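Probable zinc protease PqqL (Escherichia coli, PDB 6OFT) probably cleaves peptide bonds as a periplasmic zinc-dependent endopeptidase of the M16 family; this chain is the first half of the protein. Local coordinates at residues D328-Q332 with Q434-N438; I303-R309 with F321-R327; A148-T152 with I247-N252. One frame throughout, in Å; residues are numbered along the deposited sequence.

In the fold
All three contacts reach the five-stranded mixed sheet of the second M16 domain, away from the predicted zinc site. Interaction 2 joins the hairpin strands 303-314 and 317-326 at one side of that sheet, chiefly by backbone hydrogen bonds, with apolar side chains on one face and, on the other, a phenylalanine among polar and charged groups. The chain then turns into helix 331-348, whose start meets the end of strand 430-436 in interaction 1 through a buried methionine and a more exposed amide-carboxylate bond. Interaction 3, at the opposite side of the sheet, joins helix 148-160 to strand 242-248 and its following turn, mainly by salt bridges. Asn437 of interaction 1 bonds Asn252 of interaction 3.

Interaction 1 of 3, residues D328-Q332 with Q434-N438; sequences DDNMQ and QMVNN
Asp329 and Asn438 reach for each other from opposite directions in the second α/β domain of this M16 half, where the loop entering helix 331-348 passes the end of strand 430-436. Asn438 ND2 donates to Asp329 OD1 at 2.8 Å, and the bond is nearly straight (172°). The two flat groups are not coplanar: carboxylate and amide lie 55° apart, and the oxygen lies in the amide plane while the nitrogen comes from above the carboxylate plane. With chi1 at 62°, Asn438 has its CG placed between its own backbone N and carbonyl carbon, which brings the amide to Asp329; the second torsion then turns ND2 to the carboxylate and OD1 to the start of helix 439-444. There Asn438 is the N-cap, its OD1 accepting from Ala441 N. Asp329 also touches Val440 and Ala441, so its negative charge sits by the start of that helix, which may stabilise it.

Next to this polar pair, Met331 reaches the strand by a chain bent at both chi2 and chi3, and its CE methyl does the touching. Met331 CE lies 3.7 Å from Val436 CG1, the two side chains crossing at about a right angle, and 3.6 Å from the backbone oxygen Met435 O. Gln434 borders the same methyl, with its CB, CG and OE1 all about equally near. The amide of Gln434 is engaged elsewhere as well, NE2 bonding Leu446 O. Its OE1 is tied to the helix by one water that donates to both Gln434 OE1 and Met331 O, 2.8 Å from each.

Interaction 2 of 3, residues I303-R309 with F321-R327; sequences ISGGTAR and FFRVNAR
Phe321 and Arg309 lie side by side, pointing the same way from neighbouring strands. A chi1 of 65° tips the Phe321 ring toward the partner strand, where Arg309 CB rests off-centre over its face, 4.0 Å from the centroid. The arginine chain then bends at chi3 and carries its guanidinium round to the ring's edge: Phe321 CZ stands 3.5 Å from Arg309 CZ, over the centre of one guanidinium face, with the planes 79° apart. Arg323, on the same face, runs straight to CD before bending, and its NH2 forms a salt bridge with Glu433. Farther along, a water donates to Asn325 OD1 at 2.9 Å.

Ala308, Phe322 and Val324 make the other face apolar. Ala308 CB meets Phe322 CD2 at 3.6 Å. At the strand's end Ile303 CG2 lies 3.7 Å from Val324 CG1, the side chains crossing at about a right angle; helices 271-296 and 331-348 cover these residues. Val324 turns CG1 anti to its own nitrogen (chi1 167°), bringing that methyl to Ile303.

Between the faces the backbones pair in register, Arg323 N donating to Thr307 O at 2.7 Å. These antiparallel strands form a β-hairpin at the side of the domain's sheet, one face packed by helices as in an α/β sandwich.

Interaction 3 of 3, residues A148-T152 with I247-N252; sequences AKWRT and INDKEN
Asp249 OD2 is gripped by two donors, Arg151 NH2 at 3.1 Å and, within its own turn, the backbone N of Glu251 at 3.1 Å. The second bond makes an Asx turn at the head of a type I β turn running from Asp249 to Asn252, which follows strand 242-248. Helix 148-160 of the insulinase-type M16 region thus docks on the turn of the following M16 region.

Arg151 takes the Asp249 carboxylate side-on with two nitrogens: NH2 meets the syn lone pair of OD2, while Arg151 NE bonds Asp249 OD1 at 2.9 Å on that oxygen's own syn side, tilted out of the carboxylate plane. Guanidinium and carboxylate are turned 36° from each other. In Asp249, CG anti to the backbone N (chi1 -162°) aims the carboxylate at the helix. Arg151 NH2 also donates to Glu251 OE1, at 3.1 Å. That oxygen lies in the guanidinium plane, whereas the nitrogen stands well above the Glu251 carboxylate, the planes being 67° apart. One arginine thus holds two acids, whose charges it would partly offset.

The next residue, Thr152, links helix and turn through OG1. Thr152 OG1 donates to Ala148 O at 2.8 Å, a carbonyl that also accepts from Thr152 N, and accepts from Asn252 ND2 at 3.0 Å; the side chains of Thr152 and Asn252 approach from opposite directions. The other branch of Thr152, CG2, lies 3.9 Å from Ile247 CD1, the side chains crossing at about a right angle, an apolar contact on the buried side, where Met435 also touches Thr152. At the more open end, Ala148 CB packs against Glu251 CB and Asn252 OD1, and a water accepts from Ala148 N while donating to Glu251 OE1, 2.7 Å from that oxygen.

Interaction 1 of 3, residues D328-Q332 with Q434-N438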
loop_
_atom_site.group_PDB
_atom_site.type_symbol
_atom_site.label_atom_id
_atom_site.label_comp_id
_atom_site.label_asym_id
_atom_site.label_seq_id
_atom_site.Cartn_x
_atom_site.Cartn_y
_atom_site.Cartn_z
ATOM N N ASP A 328 3.144 -26.880 13.065
ATOM C CA ASP A 328 4.199 -26.861 14.084
ATOM C C ASP A 328 5.581 -26.534 13.474
ATOM O O ASP A 328 5.798 -25.406 13.010
ATOM C CB ASP A 328 4.232 -28.174 14.911
ATOM C CG ASP A 328 2.922 -28.545 15.578
ATOM O OD1 ASP A 328 2.391 -27.709 16.351
ATOM O OD2 ASP A 328 2.437 -29.683 15.348
ATOM N N ASP A 329 6.486 -27.537 13.458
ATOM C CA ASP A 329 7.863 -27.469 12.963
ATOM C C ASP A 329 8.069 -28.352 11.720
ATOM O O ASP A 329 9.202 -28.532 11.270
ATOM C CB ASP A 329 8.830 -27.889 14.094
ATOM C CG ASP A 329 8.685 -27.072 15.365
ATOM O OD1 ASP A 329 8.234 -25.905 15.278
ATOM O OD2 ASP A 329 9.018 -27.595 16.445
ATOM N N ASN A 330 6.973 -28.874 11.153
ATOM C CA ASN A 330 7.014 -29.756 10.001
ATOM C C ASN A 330 7.270 -28.972 8.706
ATOM O O ASN A 330 6.353 -28.723 7.916
ATOM C CB ASN A 330 5.757 -30.649 9.953
ATOM C CG ASN A 330 5.473 -31.414 11.240
ATOM O OD1 ASN A 330 6.349 -31.630 12.100
ATOM N ND2 ASN A 330 4.227 -31.844 11.402
ATOM N N MET A 331 8.543 -28.585 8.502
ATOM C CA MET A 331 8.987 -27.820 7.330
ATOM C C MET A 331 8.923 -28.621 6.031
ATOM O O MET A 331 8.653 -28.043 4.977
ATOM C CB MET A 331 10.385 -27.210 7.551
ATOM C CG MET A 331 10.487 -26.317 8.796
ATOM S SD MET A 331 9.284 -24.965 8.871
ATOM C CE MET A 331 10.056 -23.782 7.778
ATOM N N GLN A 332 9.132 -29.947 6.107
ATOM C CA GLN A 332 9.096 -30.841 4.945
ATOM C C GLN A 332 7.696 -30.925 4.342
ATOM O O GLN A 332 7.550 -30.831 3.121
ATOM C CB GLN A 332 9.634 -32.234 5.298
ATOM C CG GLN A 332 10.058 -33.060 4.085
ATOM C CD GLN A 332 11.337 -32.557 3.463
ATOM O OE1 GLN A 332 12.393 -32.495 4.105
ATOM N NE2 GLN A 332 11.264 -32.190 2.194
ATOM N N GLN A 434 11.949 -19.290 4.033
ATOM C CA GLN A 434 11.415 -20.076 5.133
ATOM C C GLN A 434 11.438 -19.248 6.395
ATOM O O GLN A 434 12.363 -18.472 6.603
ATOM C CB GLN A 434 12.179 -21.387 5.332
ATOM C CG GLN A 434 11.708 -22.478 4.372
ATOM C CD GLN A 434 12.658 -23.635 4.300
ATOM O OE1 GLN A 434 12.325 -24.767 4.654
ATOM N NE2 GLN A 434 13.858 -23.385 3.824
ATOM N N MET A 435 10.426 -19.425 7.240
ATOM C CA MET A 435 10.314 -18.721 8.513
ATOM C C MET A 435 10.290 -19.750 9.616
ATOM O O MET A 435 9.539 -20.719 9.525
ATOM C CB MET A 435 9.069 -17.828 8.526
ATOM C CG MET A 435 9.254 -16.574 7.703
ATOM S SD MET A 435 7.779 -15.543 7.572
ATOM C CE MET A 435 7.632 -14.927 9.301
ATOM N N VAL A 436 11.213 -19.610 10.585
ATOM C CA VAL A 436 11.382 -20.528 11.721
ATOM C C VAL A 436 11.389 -19.752 13.050
ATOM O O VAL A 436 11.876 -18.619 13.093
ATOM C CB VAL A 436 12.579 -21.508 11.573
ATOM C CG1 VAL A 436 12.354 -22.464 10.410
ATOM C CG2 VAL A 436 13.916 -20.779 11.424
ATOM N N ASN A 437 10.801 -20.335 14.111
ATOM C CA ASN A 437 10.712 -19.643 15.408
ATOM C C ASN A 437 11.297 -20.431 16.592
ATOM O O ASN A 437 11.213 -19.981 17.733
ATOM C CB ASN A 437 9.268 -19.191 15.696
ATOM C CG ASN A 437 8.221 -20.276 15.732
ATOM O OD1 ASN A 437 8.506 -21.481 15.772
ATOM N ND2 ASN A 437 6.972 -19.853 15.720
ATOM N N ASN A 438 11.897 -21.588 16.320
ATOM C CA ASN A 438 12.551 -22.438 17.320
ATOM C C ASN A 438 13.638 -23.236 16.618
ATOM O O ASN A 438 13.671 -23.260 15.380
ATOM C CB ASN A 438 11.546 -23.334 18.071
ATOM C CG ASN A 438 10.805 -24.316 17.202
ATOM O OD1 ASN A 438 11.336 -25.365 16.817
ATOM N ND2 ASN A 438 9.560 -24.007 16.885
HETATM O O HOH W 1 9.602 -25.435 4.510
#

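Interaction 2 of 3, residues I303-R309 with F321-R327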
loop_
_atom_site.group_PDB
_atom_site.type_symbol
_atom_site.label_atom_id
_atom_site.label_comp_id
_atom_site.label_asym_id
_atom_site.label_seq_id
_atom_site.Cartn_x
_atom_site.Cartn_y
_atom_site.Cartn_z
ATOM N N ILE A 303 -0.442 -29.611 6.927
ATOM C CA ILE A 303 -0.188 -28.160 6.902
ATOM C C ILE A 303 -1.326 -27.401 7.615
ATOM O O ILE A 303 -2.438 -27.930 7.712
ATOM C CB ILE A 303 0.053 -27.624 5.453
ATOM C CG1 ILE A 303 -1.186 -27.813 4.552
ATOM C CG2 ILE A 303 1.312 -28.232 4.827
ATOM C CD1 ILE A 303 -1.325 -26.817 3.421
ATOM N N SER A 304 -1.062 -26.165 8.093
ATOM C CA SER A 304 -2.077 -25.375 8.794
ATOM C C SER A 304 -2.911 -24.488 7.860
ATOM O O SER A 304 -4.127 -24.381 8.030
ATOM C CB SER A 304 -1.463 -24.570 9.937
ATOM O OG SER A 304 -0.710 -23.452 9.497
ATOM N N GLY A 305 -2.253 -23.884 6.880
ATOM C CA GLY A 305 -2.894 -23.017 5.903
ATOM C C GLY A 305 -1.915 -22.510 4.870
ATOM O O GLY A 305 -0.889 -23.143 4.608
ATOM N N GLY A 306 -2.239 -21.365 4.291
ATOM C CA GLY A 306 -1.400 -20.725 3.289
ATOM C C GLY A 306 -2.154 -19.731 2.440
ATOM O O GLY A 306 -3.387 -19.679 2.492
ATOM N N THR A 307 -1.404 -18.920 1.661
ATOM C CA THR A 307 -1.965 -17.877 0.792
ATOM C C THR A 307 -1.060 -17.515 -0.392
ATOM O O THR A 307 0.129 -17.816 -0.401
ATOM C CB THR A 307 -2.342 -16.619 1.627
ATOM O OG1 THR A 307 -3.183 -15.767 0.850
ATOM C CG2 THR A 307 -1.120 -15.828 2.117
ATOM N N ALA A 308 -1.643 -16.857 -1.374
ATOM C CA ALA A 308 -0.979 -16.265 -2.520
ATOM C C ALA A 308 -1.409 -14.803 -2.448
ATOM O O ALA A 308 -2.559 -14.509 -2.089
ATOM C CB ALA A 308 -1.448 -16.896 -3.816
ATOM N N ARG A 309 -0.480 -13.894 -2.715
ATOM C CA ARG A 309 -0.756 -12.468 -2.635
ATOM C C ARG A 309 0.184 -11.677 -3.507
ATOM O O ARG A 309 1.307 -12.110 -3.781
ATOM C CB ARG A 309 -0.584 -11.986 -1.186
ATOM C CG ARG A 309 -1.770 -11.202 -0.648
ATOM C CD ARG A 309 -1.412 -10.405 0.597
ATOM N NE ARG A 309 -1.093 -11.262 1.742
ATOM C CZ ARG A 309 -0.193 -10.962 2.674
ATOM N NH1 ARG A 309 0.491 -9.826 2.606
ATOM N NH2 ARG A 309 0.039 -11.801 3.675
ATOM N N PHE A 321 3.750 -13.589 -4.272
ATOM C CA PHE A 321 4.270 -14.714 -3.497
ATOM C C PHE A 321 3.247 -15.826 -3.258
ATOM O O PHE A 321 2.042 -15.571 -3.204
ATOM C CB PHE A 321 4.907 -14.267 -2.178
ATOM C CG PHE A 321 4.002 -13.634 -1.151
ATOM C CD1 PHE A 321 3.376 -14.409 -0.181
ATOM C CD2 PHE A 321 3.822 -12.254 -1.113
ATOM C CE1 PHE A 321 2.543 -13.823 0.775
ATOM C CE2 PHE A 321 3.009 -11.667 -0.141
ATOM C CZ PHE A 321 2.394 -12.454 0.810
ATOM N N PHE A 322 3.744 -17.053 -3.062
ATOM C CA PHE A 322 2.926 -18.238 -2.791
ATOM C C PHE A 322 3.454 -18.846 -1.510
ATOM O O PHE A 322 4.602 -19.275 -1.458
ATOM C CB PHE A 322 2.974 -19.224 -3.969
ATOM C CG PHE A 322 2.545 -18.602 -5.279
ATOM C CD1 PHE A 322 3.481 -18.035 -6.140
ATOM C CD2 PHE A 322 1.206 -18.575 -5.649
ATOM C CE1 PHE A 322 3.083 -17.430 -7.335
ATOM C CE2 PHE A 322 0.805 -17.975 -6.850
ATOM C CZ PHE A 322 1.745 -17.409 -7.688
ATOM N N ARG A 323 2.632 -18.824 -0.457
ATOM C CA ARG A 323 3.011 -19.289 0.870
ATOM C C ARG A 323 2.178 -20.451 1.388
ATOM O O ARG A 323 0.971 -20.494 1.166
ATOM C CB ARG A 323 2.967 -18.102 1.851
ATOM C CG ARG A 323 3.367 -18.444 3.296
ATOM C CD ARG A 323 3.270 -17.245 4.216
ATOM N NE ARG A 323 4.195 -16.171 3.842
ATOM C CZ ARG A 323 5.495 -16.173 4.118
ATOM N NH1 ARG A 323 6.042 -17.197 4.763
ATOM N NH2 ARG A 323 6.260 -15.152 3.749
ATOM N N VAL A 324 2.842 -21.388 2.098
ATOM C CA VAL A 324 2.215 -22.503 2.793
ATOM C C VAL A 324 2.712 -22.445 4.247
ATOM O O VAL A 324 3.924 -22.466 4.485
ATOM C CB VAL A 324 2.429 -23.899 2.132
ATOM C CG1 VAL A 324 2.025 -25.023 3.082
ATOM C CG2 VAL A 324 1.659 -24.025 0.816
ATOM N N ASN A 325 1.774 -22.351 5.207
ATOM C CA ASN A 325 2.077 -22.315 6.634
ATOM C C ASN A 325 2.207 -23.730 7.178
ATOM O O ASN A 325 1.357 -24.588 6.916
ATOM C CB ASN A 325 1.036 -21.504 7.396
ATOM C CG ASN A 325 0.848 -20.101 6.847
ATOM O OD1 ASN A 325 -0.275 -19.674 6.558
ATOM N ND2 ASN A 325 1.941 -19.362 6.665
ATOM N N ALA A 326 3.307 -23.980 7.900
ATOM C CA ALA A 326 3.626 -25.280 8.471
ATOM C C ALA A 326 2.848 -25.621 9.734
ATOM O O ALA A 326 2.524 -24.748 10.545
ATOM C CB ALA A 326 5.116 -25.388 8.734
ATOM N N ARG A 327 2.553 -26.916 9.876
ATOM C CA ARG A 327 1.910 -27.509 11.040
ATOM C C ARG A 327 3.077 -27.721 12.005
ATOM O O ARG A 327 3.944 -28.562 11.738
ATOM C CB ARG A 327 1.255 -28.844 10.643
ATOM C CG ARG A 327 0.703 -29.646 11.805
ATOM C CD ARG A 327 0.186 -30.986 11.322
ATOM N NE ARG A 327 -0.563 -31.695 12.361
ATOM C CZ ARG A 327 -1.851 -31.499 12.620
ATOM N NH1 ARG A 327 -2.452 -32.188 13.579
ATOM N NH2 ARG A 327 -2.547 -30.602 11.929
HETATM O O HOH W 2 -2.175 -20.501 8.634
#

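Interaction 3 of 3, residues A148-T152 with I247-N252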
loop_
_atom_site.group_PDB
_atom_site.type_symbol
_atom_site.label_atom_id
_atom_site.label_comp_id
_atom_site.label_asym_id
_atom_site.label_seq_id
_atom_site.Cartn_x
_atom_site.Cartn_y
_atom_site.Cartn_z
ATOM N N ALA A 148 8.853 -7.938 16.080
ATOM C CA ALA A 148 9.028 -9.119 15.217
ATOM C C ALA A 148 8.709 -8.838 13.730
ATOM O O ALA A 148 9.511 -9.194 12.867
ATOM C CB ALA A 148 8.203 -10.288 15.733
ATOM N N LYS A 149 7.572 -8.164 13.446
ATOM C CA LYS A 149 7.139 -7.790 12.091
ATOM C C LYS A 149 8.181 -6.889 11.388
ATOM O O LYS A 149 8.444 -7.072 10.194
ATOM C CB LYS A 149 5.748 -7.118 12.136
ATOM C CG LYS A 149 5.103 -6.893 10.769
ATOM C CD LYS A 149 3.707 -6.286 10.898
ATOM C CE LYS A 149 3.384 -5.284 9.810
ATOM N NZ LYS A 149 3.115 -5.933 8.497
ATOM N N TRP A 150 8.781 -5.940 12.141
ATOM C CA TRP A 150 9.822 -5.042 11.643
ATOM C C TRP A 150 11.105 -5.821 11.341
ATOM O O TRP A 150 11.703 -5.605 10.294
ATOM C CB TRP A 150 10.113 -3.912 12.648
ATOM C CG TRP A 150 11.125 -2.916 12.152
ATOM C CD1 TRP A 150 10.898 -1.869 11.305
ATOM C CD2 TRP A 150 12.531 -2.902 12.442
ATOM N NE1 TRP A 150 12.077 -1.205 11.048
ATOM C CE2 TRP A 150 13.093 -1.812 11.739
ATOM C CE3 TRP A 150 13.377 -3.723 13.205
ATOM C CZ2 TRP A 150 14.456 -1.496 11.814
ATOM C CZ3 TRP A 150 14.731 -3.424 13.262
ATOM C CH2 TRP A 150 15.257 -2.319 12.575
ATOM N N ARG A 151 11.532 -6.702 12.260
ATOM C CA ARG A 151 12.732 -7.527 12.099
ATOM C C ARG A 151 12.589 -8.474 10.898
ATOM O O ARG A 151 13.567 -8.671 10.170
ATOM C CB ARG A 151 13.038 -8.323 13.375
ATOM C CG ARG A 151 13.456 -7.458 14.562
ATOM C CD ARG A 151 14.012 -8.291 15.701
ATOM N NE ARG A 151 13.045 -9.265 16.217
ATOM C CZ ARG A 151 12.237 -9.058 17.254
ATOM N NH1 ARG A 151 12.252 -7.896 17.895
ATOM N NH2 ARG A 151 11.413 -10.015 17.660
ATOM N N THR A 152 11.366 -9.031 10.683
ATOM C CA THR A 152 11.037 -9.908 9.552
ATOM C C THR A 152 11.141 -9.093 8.256
ATOM O O THR A 152 11.831 -9.534 7.334
ATOM C CB THR A 152 9.666 -10.590 9.744
ATOM O OG1 THR A 152 9.633 -11.257 11.006
ATOM C CG2 THR A 152 9.349 -11.587 8.639
ATOM N N ILE A 247 14.344 -16.956 7.743
ATOM C CA ILE A 247 14.125 -15.932 8.761
ATOM C C ILE A 247 13.926 -16.649 10.078
ATOM O O ILE A 247 12.933 -17.355 10.257
ATOM C CB ILE A 247 12.963 -14.944 8.433
ATOM C CG1 ILE A 247 13.191 -14.257 7.067
ATOM C CG2 ILE A 247 12.792 -13.906 9.573
ATOM C CD1 ILE A 247 12.072 -13.452 6.563
ATOM N N ASN A 248 14.895 -16.501 10.982
ATOM C CA ASN A 248 14.834 -17.118 12.295
ATOM C C ASN A 248 14.516 -16.036 13.344
ATOM O O ASN A 248 15.349 -15.162 13.617
ATOM C CB ASN A 248 16.147 -17.858 12.610
ATOM C CG ASN A 248 16.075 -18.835 13.770
ATOM O OD1 ASN A 248 15.333 -18.653 14.747
ATOM N ND2 ASN A 248 16.864 -19.897 13.689
ATOM N N ASP A 249 13.287 -16.072 13.886
ATOM C CA ASP A 249 12.825 -15.130 14.914
ATOM C C ASP A 249 11.902 -15.860 15.875
ATOM O O ASP A 249 10.814 -16.287 15.487
ATOM C CB ASP A 249 12.136 -13.899 14.292
ATOM C CG ASP A 249 11.999 -12.666 15.189
ATOM O OD1 ASP A 249 12.099 -11.542 14.664
ATOM O OD2 ASP A 249 11.768 -12.831 16.412
ATOM N N LYS A 250 12.343 -15.995 17.135
ATOM C CA LYS A 250 11.627 -16.701 18.204
ATOM C C LYS A 250 10.270 -16.086 18.532
ATOM O O LYS A 250 9.388 -16.799 19.012
ATOM C CB LYS A 250 12.501 -16.844 19.465
ATOM C CG LYS A 250 13.862 -17.489 19.199
ATOM C CD LYS A 250 14.199 -18.602 20.187
ATOM C CE LYS A 250 15.614 -19.111 20.019
ATOM N NZ LYS A 250 15.825 -19.799 18.713
ATOM N N GLU A 251 10.091 -14.784 18.211
ATOM C CA GLU A 251 8.872 -14.004 18.445
ATOM C C GLU A 251 7.828 -14.130 17.325
ATOM O O GLU A 251 6.678 -13.742 17.539
ATOM C CB GLU A 251 9.202 -12.528 18.740
ATOM C CG GLU A 251 9.889 -12.336 20.086
ATOM C CD GLU A 251 9.875 -10.947 20.698
ATOM O OE1 GLU A 251 9.461 -9.982 20.016
ATOM O OE2 GLU A 251 10.292 -10.827 21.873
ATOM N N ASN A 252 8.214 -14.674 16.145
ATOM C CA ASN A 252 7.285 -14.910 15.036
ATOM C C ASN A 252 6.396 -16.100 15.407
ATOM O O ASN A 252 6.878 -17.047 16.038
ATOM C CB ASN A 252 8.033 -15.136 13.715
ATOM C CG ASN A 252 8.589 -13.872 13.097
ATOM O OD1 ASN A 252 8.183 -12.746 13.418
ATOM N ND2 ASN A 252 9.517 -14.029 12.166
HETATM O O HOH W 3 7.410 -8.685 18.752
HETATM O O HOH W 4 12.796 -11.519 12.066
#